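Local coordinates for uracil-DNA glycosylase (Sulfolobus tokodaii str. 7, PDB 4ZBY), which is an alpha/beta protein of the uracil-DNA glycosylase superfamily, holding here an iron/sulfur cluster and a uracil, at residues M38-P44 against V78-V84; I110-P115 against Y152-I157; K16-W20 against R92-E98. One frame throughout, in Å; residues are numbered along the deposited sequence.

Contact 1 (M38-P44 against V78-V84); sequences MFVGEAP and VFITNVV. With URA (uracil), chain C.
The uracil pocket opens where two neighbouring parallel strands in the alpha/beta fold's central sheet, 38-41 and 79-82, end; the intervening chain is largely helical, making a beta-alpha-beta crossover. The strand axes approach to 4.4 Å at -19°. Pairing is M38-F79, F39-I80, V40-T81 and G41-N82, carried by F39 N to F79 O (2.7 Å), T81 N to F39 O (2.9 Å), G41 N to T81 O (2.9 Å) and V83 N to G41 O (3.0 Å). Past the strands, V84 N reaches E42 O (3.1 Å). M38, extended (t, t, t), brings CE to 4.0 Å from T81 CG2; on the other face, F39 (m) sets CE2 3.8 Å from V78 CB. A CB on G41 would collide with N82 OD1. E42 N donates to uracil O2 (2.9 Å), and H164 NE2 and F55 N also hydrogen-bond to uracil. The N82 amide (chi1 m, chi2 -73°) reads the base edge: uracil N3 donates to N82 OD1 (2.7 Å), N82 ND2 to uracil O4 (3.0 Å).

Contact 2 (I110-P115 against Y152-I157); sequences IDIIMP and YKEKEI
Residues 110-113 form the last turn of a helix, with M114 N bonded to I110 O at 2.8 Å; M114 then leaves helical geometry with positive phi (46/57), and P115 (-65/155) leads the chain away extended. Opposite it, Y152-K155 makes a type II' turn, K153 at 53/-128 and E154 at -85/-8, closed by Y152 N to K155 O and K155 N to Y152 O, both 3.0 Å. The nearest CA pairs are P115-I157 (6.6 Å) and D111-K153 (8.7 Å). This turn is the tip of the beta hairpin, with a two-residue loop, that joins strands 148-152 and 155-162 at one edge of the sheet, and the helix end packs against it. M114 (m, m, m) reaches the hairpin: CE lies 3.5 Å from Y152 O and 4.3 Å from I157 CD1, while SD makes an oblique Met-aromatic contact with the Y152 ring, 5.2 Å from its centroid. I110 CG2 touches both Y152 CE2 and I157 CD1 at 4.2 Å. Toward solvent, Y152 OH donates to D111 OD1 (2.9 Å), and water 1 donates to D111 OD2 (2.9 Å) and weakly to Y152 OH (3.3 Å). At the other end, I157 CG1 sits 3.4 Å from P115 O.

Contact 3 (K16-W20 against R92-E98); sequences KCKLW and RDPEEDE. With SF4 (iron/sulfur cluster), chain B.
K16 to W20 wraps one corner of the iron/sulfur cluster as a loop tightening into a 3-10 segment at 18-20, and a salt-bridge network ties it to residues 92-98, where helix 96-113 begins. Along the loop, K16 N passes 4.0 Å from cluster FE2. C17 (-138/174, chi1 p) then ligates the metal, its SG 2.3 Å from FE1; C14, C86 and C102 also line this cluster pocket, consistent with a four-cysteine site. The same SG accepts L19 N at 3.5 Å and packs 3.9 Å from E98 CG, and C17 and E98 are the closest CA pair (5.9 Å). K18, with chi1 p and the chain extended until chi4 turns m, carries its ammonium to the helix start: K18 NZ donates to E98 OE2 (2.6 Å) in a salt bridge and forms a second one with D97 OD1 (3.3 Å). Water 3 reinforces the link, accepting from K18 N (2.9 Å) and donating to D97 OD2 (2.8 Å). L19 (m, t) touches both cluster and network: CD1 is 3.9 Å from cluster S2 and CD2 3.3 Å from E98 OE2, with V84 and C86 beside it. W20 places CB 3.8 Å from cluster S4. In the second segment R92 pairs end-on with the E98 carboxylate, NH2 to OE2 at 2.8 Å and NH1 to OE1 at 2.9 Å, so both K18 and R92 share E98 OE2. E95 occupies the N-cap position, and its backbone N donates to E98 OE1 at 2.7 Å.

Contact 1 lies about 3 Å from the chain centre, with contacts 2 and 3 centred about 16 and 15 Å from it and 26 Å from each other. Those two share helix 96-113, its first turn in contact 3, its last in contact 2, their nearest atoms about 14 Å apart. M38 and F79 of contact 1 pack on I110 and I113, while V84 touches L19 and P94 of contact 3. In sequence, contact 1 is nested within the loop closed by contact 3, and contact 2, reaching the same sheet as contact 1, follows both. The chain leaving the uracil pocket at N82 thus reaches the cluster pocket two residues later at V84, the hairpin being more remote.

Contact 1 (M38-P44 against V78-V84)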
# COMPACT_ATOMS: atom_id res chain seq x y z
N MET A 38 -2.56 -7.40 0.60
CA MET A 38 -2.40 -6.25 -0.27
C MET A 38 -1.59 -5.23 0.53
O MET A 38 -1.88 -4.98 1.70
CB MET A 38 -3.79 -5.72 -0.67
CG MET A 38 -3.82 -4.51 -1.55
SD MET A 38 -5.57 -4.25 -2.05
CE MET A 38 -5.28 -2.80 -3.03
N PHE A 39 -0.53 -4.68 -0.08
CA PHE A 39 0.31 -3.64 0.56
C PHE A 39 0.01 -2.31 -0.08
O PHE A 39 -0.03 -2.21 -1.30
CB PHE A 39 1.80 -3.97 0.39
CG PHE A 39 2.20 -5.24 1.08
CD1 PHE A 39 2.67 -5.21 2.38
CD2 PHE A 39 2.02 -6.45 0.44
CE1 PHE A 39 3.00 -6.39 3.04
CE2 PHE A 39 2.35 -7.64 1.09
CZ PHE A 39 2.84 -7.60 2.38
N VAL A 40 -0.20 -1.30 0.74
CA VAL A 40 -0.48 0.04 0.19
C VAL A 40 0.46 1.05 0.78
O VAL A 40 0.44 1.28 1.99
CB VAL A 40 -1.94 0.48 0.48
CG1 VAL A 40 -2.26 1.80 -0.23
CG2 VAL A 40 -2.93 -0.61 0.07
N GLY A 41 1.27 1.67 -0.07
CA GLY A 41 2.13 2.75 0.37
C GLY A 41 1.57 4.13 0.08
O GLY A 41 0.38 4.31 -0.17
N GLU A 42 2.44 5.12 0.15
CA GLU A 42 2.07 6.52 -0.03
C GLU A 42 1.99 6.93 -1.51
O GLU A 42 0.90 7.24 -2.03
CB GLU A 42 3.09 7.42 0.69
CG GLU A 42 2.85 8.91 0.48
CD GLU A 42 3.93 9.78 1.11
OE1 GLU A 42 4.82 9.23 1.81
OE2 GLU A 42 3.88 11.01 0.89
N ALA A 43 3.14 6.96 -2.16
CA ALA A 43 3.24 7.37 -3.56
C ALA A 43 4.58 6.89 -4.10
O ALA A 43 5.52 6.64 -3.32
CB ALA A 43 3.09 8.91 -3.70
N PRO A 44 4.68 6.78 -5.42
CA PRO A 44 5.95 6.41 -6.06
C PRO A 44 7.08 7.35 -5.70
O PRO A 44 6.88 8.57 -5.61
CB PRO A 44 5.65 6.54 -7.57
CG PRO A 44 4.20 6.46 -7.69
CD PRO A 44 3.58 6.92 -6.40
N VAL A 78 1.55 -11.46 -3.86
CA VAL A 78 0.81 -10.42 -3.12
C VAL A 78 0.42 -9.32 -4.09
O VAL A 78 0.70 -9.45 -5.30
CB VAL A 78 1.65 -9.85 -1.98
CG1 VAL A 78 1.97 -10.99 -1.00
CG2 VAL A 78 2.94 -9.20 -2.51
N PHE A 79 -0.27 -8.29 -3.62
CA PHE A 79 -0.54 -7.14 -4.48
C PHE A 79 -0.00 -5.91 -3.81
O PHE A 79 -0.19 -5.72 -2.60
CB PHE A 79 -2.04 -6.98 -4.78
CG PHE A 79 -2.32 -6.00 -5.89
CD1 PHE A 79 -2.50 -4.66 -5.61
CD2 PHE A 79 -2.37 -6.43 -7.22
CE1 PHE A 79 -2.75 -3.74 -6.64
CE2 PHE A 79 -2.60 -5.53 -8.26
CZ PHE A 79 -2.77 -4.17 -7.95
N ILE A 80 0.70 -5.07 -4.58
CA ILE A 80 1.40 -3.91 -4.01
C ILE A 80 1.05 -2.66 -4.79
O ILE A 80 1.16 -2.64 -6.01
CB ILE A 80 2.93 -4.10 -4.06
CG1 ILE A 80 3.35 -5.33 -3.24
CG2 ILE A 80 3.62 -2.83 -3.56
CD1 ILE A 80 4.86 -5.70 -3.43
N THR A 81 0.58 -1.64 -4.08
CA THR A 81 0.27 -0.39 -4.75
C THR A 81 0.40 0.76 -3.75
O THR A 81 1.00 0.58 -2.70
CB THR A 81 -1.15 -0.45 -5.40
OG1 THR A 81 -1.35 0.73 -6.20
CG2 THR A 81 -2.24 -0.57 -4.35
N ASN A 82 -0.11 1.93 -4.12
CA ASN A 82 -0.03 3.14 -3.31
C ASN A 82 -1.34 3.90 -3.39
O ASN A 82 -2.10 3.73 -4.32
CB ASN A 82 1.09 4.07 -3.79
CG ASN A 82 2.47 3.47 -3.64
OD1 ASN A 82 2.99 3.35 -2.54
ND2 ASN A 82 3.08 3.09 -4.75
N VAL A 83 -1.58 4.78 -2.41
CA VAL A 83 -2.80 5.57 -2.42
C VAL A 83 -2.77 6.61 -3.55
O VAL A 83 -3.81 6.92 -4.15
CB VAL A 83 -3.04 6.23 -1.04
CG1 VAL A 83 -1.90 7.18 -0.69
CG2 VAL A 83 -4.38 6.95 -1.00
N VAL A 84 -1.58 7.12 -3.88
CA VAL A 84 -1.40 8.01 -5.01
C VAL A 84 -0.45 7.32 -5.98
O VAL A 84 0.53 6.69 -5.56
CB VAL A 84 -0.85 9.38 -4.57
CG1 VAL A 84 -0.33 10.19 -5.74
CG2 VAL A 84 -1.97 10.14 -3.85
N1 URA C . 7.33 4.74 -1.30
C2 URA C . 6.02 4.41 -1.38
O2 URA C . 5.18 4.85 -0.62
N3 URA C . 5.66 3.70 -2.45
C4 URA C . 6.46 3.29 -3.46
O4 URA C . 6.00 2.59 -4.34
C5 URA C . 7.82 3.65 -3.34
C6 URA C . 8.23 4.36 -2.27

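Contact 2 (I110-P115 against Y152-I157)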
# COMPACT_ATOMS: atom_id res chain seq x y z
N ILE A 110 -9.16 -2.45 -4.38
CA ILE A 110 -9.63 -3.19 -3.21
C ILE A 110 -10.94 -3.91 -3.50
O ILE A 110 -11.11 -5.08 -3.12
CB ILE A 110 -9.79 -2.26 -1.99
CG1 ILE A 110 -8.45 -1.67 -1.59
CG2 ILE A 110 -10.44 -3.01 -0.81
CD1 ILE A 110 -8.59 -0.56 -0.56
N ASP A 111 -11.87 -3.25 -4.20
CA ASP A 111 -13.17 -3.83 -4.53
C ASP A 111 -13.04 -5.13 -5.29
O ASP A 111 -13.86 -6.06 -5.12
CB ASP A 111 -14.00 -2.86 -5.36
CG ASP A 111 -14.67 -1.82 -4.53
OD1 ASP A 111 -14.53 -1.91 -3.30
OD2 ASP A 111 -15.35 -0.92 -5.09
N ILE A 112 -12.01 -5.20 -6.13
CA ILE A 112 -11.81 -6.35 -6.98
C ILE A 112 -11.02 -7.42 -6.25
O ILE A 112 -11.42 -8.59 -6.25
CB ILE A 112 -11.08 -5.96 -8.28
CG1 ILE A 112 -12.02 -5.23 -9.24
CG2 ILE A 112 -10.47 -7.19 -8.95
CD1 ILE A 112 -11.29 -4.33 -10.22
N ILE A 113 -9.92 -7.04 -5.62
CA ILE A 113 -9.08 -8.02 -4.96
C ILE A 113 -9.72 -8.63 -3.70
O ILE A 113 -9.62 -9.84 -3.48
CB ILE A 113 -7.72 -7.39 -4.63
CG1 ILE A 113 -7.00 -7.03 -5.93
CG2 ILE A 113 -6.86 -8.37 -3.86
CD1 ILE A 113 -5.84 -6.07 -5.75
N MET A 114 -10.36 -7.79 -2.88
CA MET A 114 -10.91 -8.22 -1.59
C MET A 114 -9.94 -9.05 -0.78
O MET A 114 -10.25 -10.18 -0.38
CB MET A 114 -12.24 -8.98 -1.79
CG MET A 114 -13.34 -8.09 -2.35
SD MET A 114 -13.73 -6.73 -1.23
CE MET A 114 -14.41 -7.67 0.14
N PRO A 115 -8.75 -8.49 -0.51
CA PRO A 115 -7.74 -9.24 0.23
C PRO A 115 -8.15 -9.58 1.67
O PRO A 115 -9.00 -8.89 2.29
CB PRO A 115 -6.54 -8.30 0.21
CG PRO A 115 -7.21 -6.92 0.27
CD PRO A 115 -8.41 -7.06 -0.62
N TYR A 152 -16.40 -5.16 5.17
CA TYR A 152 -16.50 -4.58 3.84
C TYR A 152 -17.18 -5.54 2.88
O TYR A 152 -16.68 -6.64 2.64
CB TYR A 152 -15.12 -4.20 3.29
CG TYR A 152 -15.22 -3.24 2.14
CD1 TYR A 152 -16.08 -2.15 2.20
CD2 TYR A 152 -14.47 -3.41 0.98
CE1 TYR A 152 -16.18 -1.26 1.16
CE2 TYR A 152 -14.58 -2.53 -0.08
CZ TYR A 152 -15.44 -1.45 0.02
OH TYR A 152 -15.56 -0.55 -1.00
N LYS A 153 -18.30 -5.09 2.31
CA LYS A 153 -19.15 -5.92 1.44
C LYS A 153 -19.48 -7.20 2.18
O LYS A 153 -19.89 -7.16 3.35
CB LYS A 153 -18.47 -6.20 0.09
CG LYS A 153 -18.11 -4.93 -0.67
CD LYS A 153 -17.54 -5.21 -2.06
CE LYS A 153 -17.20 -3.92 -2.79
NZ LYS A 153 -18.37 -3.00 -2.85
N GLU A 154 -19.25 -8.34 1.54
CA GLU A 154 -19.65 -9.63 2.11
C GLU A 154 -18.62 -10.18 3.09
O GLU A 154 -18.87 -11.17 3.78
CB GLU A 154 -19.92 -10.65 0.99
CG GLU A 154 -18.66 -11.24 0.35
CD GLU A 154 -18.06 -10.37 -0.75
OE1 GLU A 154 -18.66 -9.34 -1.12
OE2 GLU A 154 -16.97 -10.72 -1.25
N LYS A 155 -17.46 -9.53 3.17
CA LYS A 155 -16.34 -10.06 3.93
C LYS A 155 -15.90 -9.15 5.07
O LYS A 155 -16.50 -8.11 5.34
CB LYS A 155 -15.14 -10.29 3.00
CG LYS A 155 -15.34 -11.39 1.97
CD LYS A 155 -14.27 -11.33 0.86
CE LYS A 155 -14.43 -12.49 -0.12
NZ LYS A 155 -13.82 -12.22 -1.46
N GLU A 156 -14.84 -9.59 5.74
CA GLU A 156 -14.07 -8.76 6.65
C GLU A 156 -12.70 -8.62 6.04
O GLU A 156 -12.19 -9.57 5.43
CB GLU A 156 -13.94 -9.39 8.03
CG GLU A 156 -15.21 -9.48 8.85
CD GLU A 156 -14.95 -10.04 10.24
OE1 GLU A 156 -13.89 -10.68 10.43
OE2 GLU A 156 -15.78 -9.82 11.14
N ILE A 157 -12.10 -7.44 6.19
CA ILE A 157 -10.71 -7.24 5.79
C ILE A 157 -9.95 -6.86 7.04
O ILE A 157 -10.42 -6.03 7.82
CB ILE A 157 -10.57 -6.15 4.72
CG1 ILE A 157 -11.22 -6.62 3.41
CG2 ILE A 157 -9.08 -5.83 4.48
CD1 ILE A 157 -11.36 -5.54 2.37
O HOH W 1 -15.44 1.54 -3.56
O HOH W 2 -11.48 -10.33 2.63

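Contact 3 (K16-W20 against R92-E98)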
# COMPACT_ATOMS: atom_id res chain seq x y z
N LYS A 16 -5.89 13.10 -14.20
CA LYS A 16 -6.95 13.57 -13.31
C LYS A 16 -6.45 14.45 -12.17
O LYS A 16 -7.25 15.10 -11.52
CB LYS A 16 -7.73 12.38 -12.75
CG LYS A 16 -8.61 11.71 -13.78
CD LYS A 16 -9.30 10.52 -13.16
CE LYS A 16 -10.48 10.10 -14.00
NZ LYS A 16 -11.07 8.85 -13.46
N CYS A 17 -5.14 14.50 -11.93
CA CYS A 17 -4.62 15.53 -11.04
C CYS A 17 -3.32 16.10 -11.61
O CYS A 17 -2.83 15.62 -12.62
CB CYS A 17 -4.40 15.01 -9.62
SG CYS A 17 -2.90 14.06 -9.37
N LYS A 18 -2.79 17.14 -10.98
CA LYS A 18 -1.65 17.83 -11.58
C LYS A 18 -0.35 17.02 -11.58
O LYS A 18 0.63 17.42 -12.20
CB LYS A 18 -1.43 19.18 -10.88
CG LYS A 18 -1.09 19.06 -9.41
CD LYS A 18 -0.97 20.44 -8.75
CE LYS A 18 -0.68 20.31 -7.27
NZ LYS A 18 -1.74 19.56 -6.52
N LEU A 19 -0.34 15.88 -10.91
CA LEU A 19 0.89 15.09 -10.85
C LEU A 19 1.30 14.49 -12.19
O LEU A 19 2.47 14.13 -12.36
CB LEU A 19 0.77 13.96 -9.82
CG LEU A 19 0.59 14.43 -8.38
CD1 LEU A 19 0.60 13.29 -7.36
CD2 LEU A 19 1.66 15.50 -8.07
N TRP A 20 0.35 14.38 -13.13
CA TRP A 20 0.68 13.71 -14.39
C TRP A 20 1.79 14.45 -15.12
O TRP A 20 2.59 13.82 -15.80
CB TRP A 20 -0.57 13.58 -15.29
CG TRP A 20 -0.90 14.85 -16.05
CD1 TRP A 20 -1.73 15.86 -15.65
CD2 TRP A 20 -0.40 15.23 -17.34
NE1 TRP A 20 -1.78 16.84 -16.61
CE2 TRP A 20 -0.97 16.47 -17.66
CE3 TRP A 20 0.47 14.63 -18.25
CZ2 TRP A 20 -0.70 17.13 -18.85
CZ3 TRP A 20 0.74 15.28 -19.43
CH2 TRP A 20 0.16 16.52 -19.73
N ARG A 92 8.15 15.80 -2.20
CA ARG A 92 7.03 16.12 -1.29
C ARG A 92 5.99 15.00 -1.18
O ARG A 92 5.95 14.04 -1.99
CB ARG A 92 6.33 17.43 -1.69
CG ARG A 92 5.38 17.34 -2.91
CD ARG A 92 4.41 18.53 -2.84
NE ARG A 92 3.73 18.81 -4.11
CZ ARG A 92 2.72 18.09 -4.59
NH1 ARG A 92 2.28 17.01 -3.94
NH2 ARG A 92 2.17 18.44 -5.74
N ASP A 93 5.14 15.11 -0.16
CA ASP A 93 4.00 14.20 -0.05
C ASP A 93 2.86 14.67 -0.94
O ASP A 93 2.77 15.85 -1.24
CB ASP A 93 3.53 14.13 1.41
CG ASP A 93 4.66 13.85 2.38
OD1 ASP A 93 5.25 12.75 2.29
OD2 ASP A 93 4.97 14.72 3.22
N PRO A 94 1.94 13.75 -1.32
CA PRO A 94 0.75 14.11 -2.10
C PRO A 94 -0.07 15.19 -1.42
O PRO A 94 -0.13 15.20 -0.19
CB PRO A 94 -0.06 12.81 -2.15
CG PRO A 94 0.96 11.75 -2.04
CD PRO A 94 2.06 12.30 -1.15
N GLU A 95 -0.65 16.10 -2.19
CA GLU A 95 -1.61 17.05 -1.63
C GLU A 95 -2.89 16.31 -1.31
O GLU A 95 -3.07 15.18 -1.75
CB GLU A 95 -1.94 18.18 -2.60
CG GLU A 95 -0.78 18.76 -3.36
CD GLU A 95 -0.12 19.87 -2.62
OE1 GLU A 95 -0.50 21.04 -2.83
OE2 GLU A 95 0.77 19.56 -1.81
N GLU A 96 -3.79 16.94 -0.56
CA GLU A 96 -5.06 16.29 -0.28
C GLU A 96 -5.88 16.16 -1.56
O GLU A 96 -6.53 15.13 -1.76
CB GLU A 96 -5.85 17.03 0.81
CG GLU A 96 -5.33 16.82 2.24
CD GLU A 96 -5.23 15.35 2.66
OE1 GLU A 96 -6.07 14.52 2.25
OE2 GLU A 96 -4.29 15.01 3.41
N ASP A 97 -5.83 17.17 -2.43
CA ASP A 97 -6.59 17.11 -3.67
C ASP A 97 -6.04 16.01 -4.59
O ASP A 97 -6.76 15.50 -5.45
CB ASP A 97 -6.59 18.46 -4.39
CG ASP A 97 -5.28 18.76 -5.10
OD1 ASP A 97 -4.22 18.71 -4.45
OD2 ASP A 97 -5.30 19.06 -6.32
N GLU A 98 -4.78 15.64 -4.39
CA GLU A 98 -4.20 14.57 -5.19
C GLU A 98 -4.65 13.22 -4.65
O GLU A 98 -4.97 12.30 -5.41
CB GLU A 98 -2.67 14.70 -5.22
CG GLU A 98 -2.21 15.92 -6.01
CD GLU A 98 -0.82 16.40 -5.65
OE1 GLU A 98 -0.16 15.79 -4.78
OE2 GLU A 98 -0.39 17.39 -6.27
FE1 SF4 B . -3.10 11.99 -10.33
FE2 SF4 B . -4.07 10.24 -12.10
FE3 SF4 B . -1.47 10.10 -11.37
FE4 SF4 B . -3.39 9.41 -9.65
S1 SF4 B . -2.86 8.34 -11.59
S2 SF4 B . -1.60 10.68 -9.20
S3 SF4 B . -5.05 10.88 -10.19
S4 SF4 B . -2.52 11.84 -12.49
O HOH W 3 -4.40 18.53 -8.97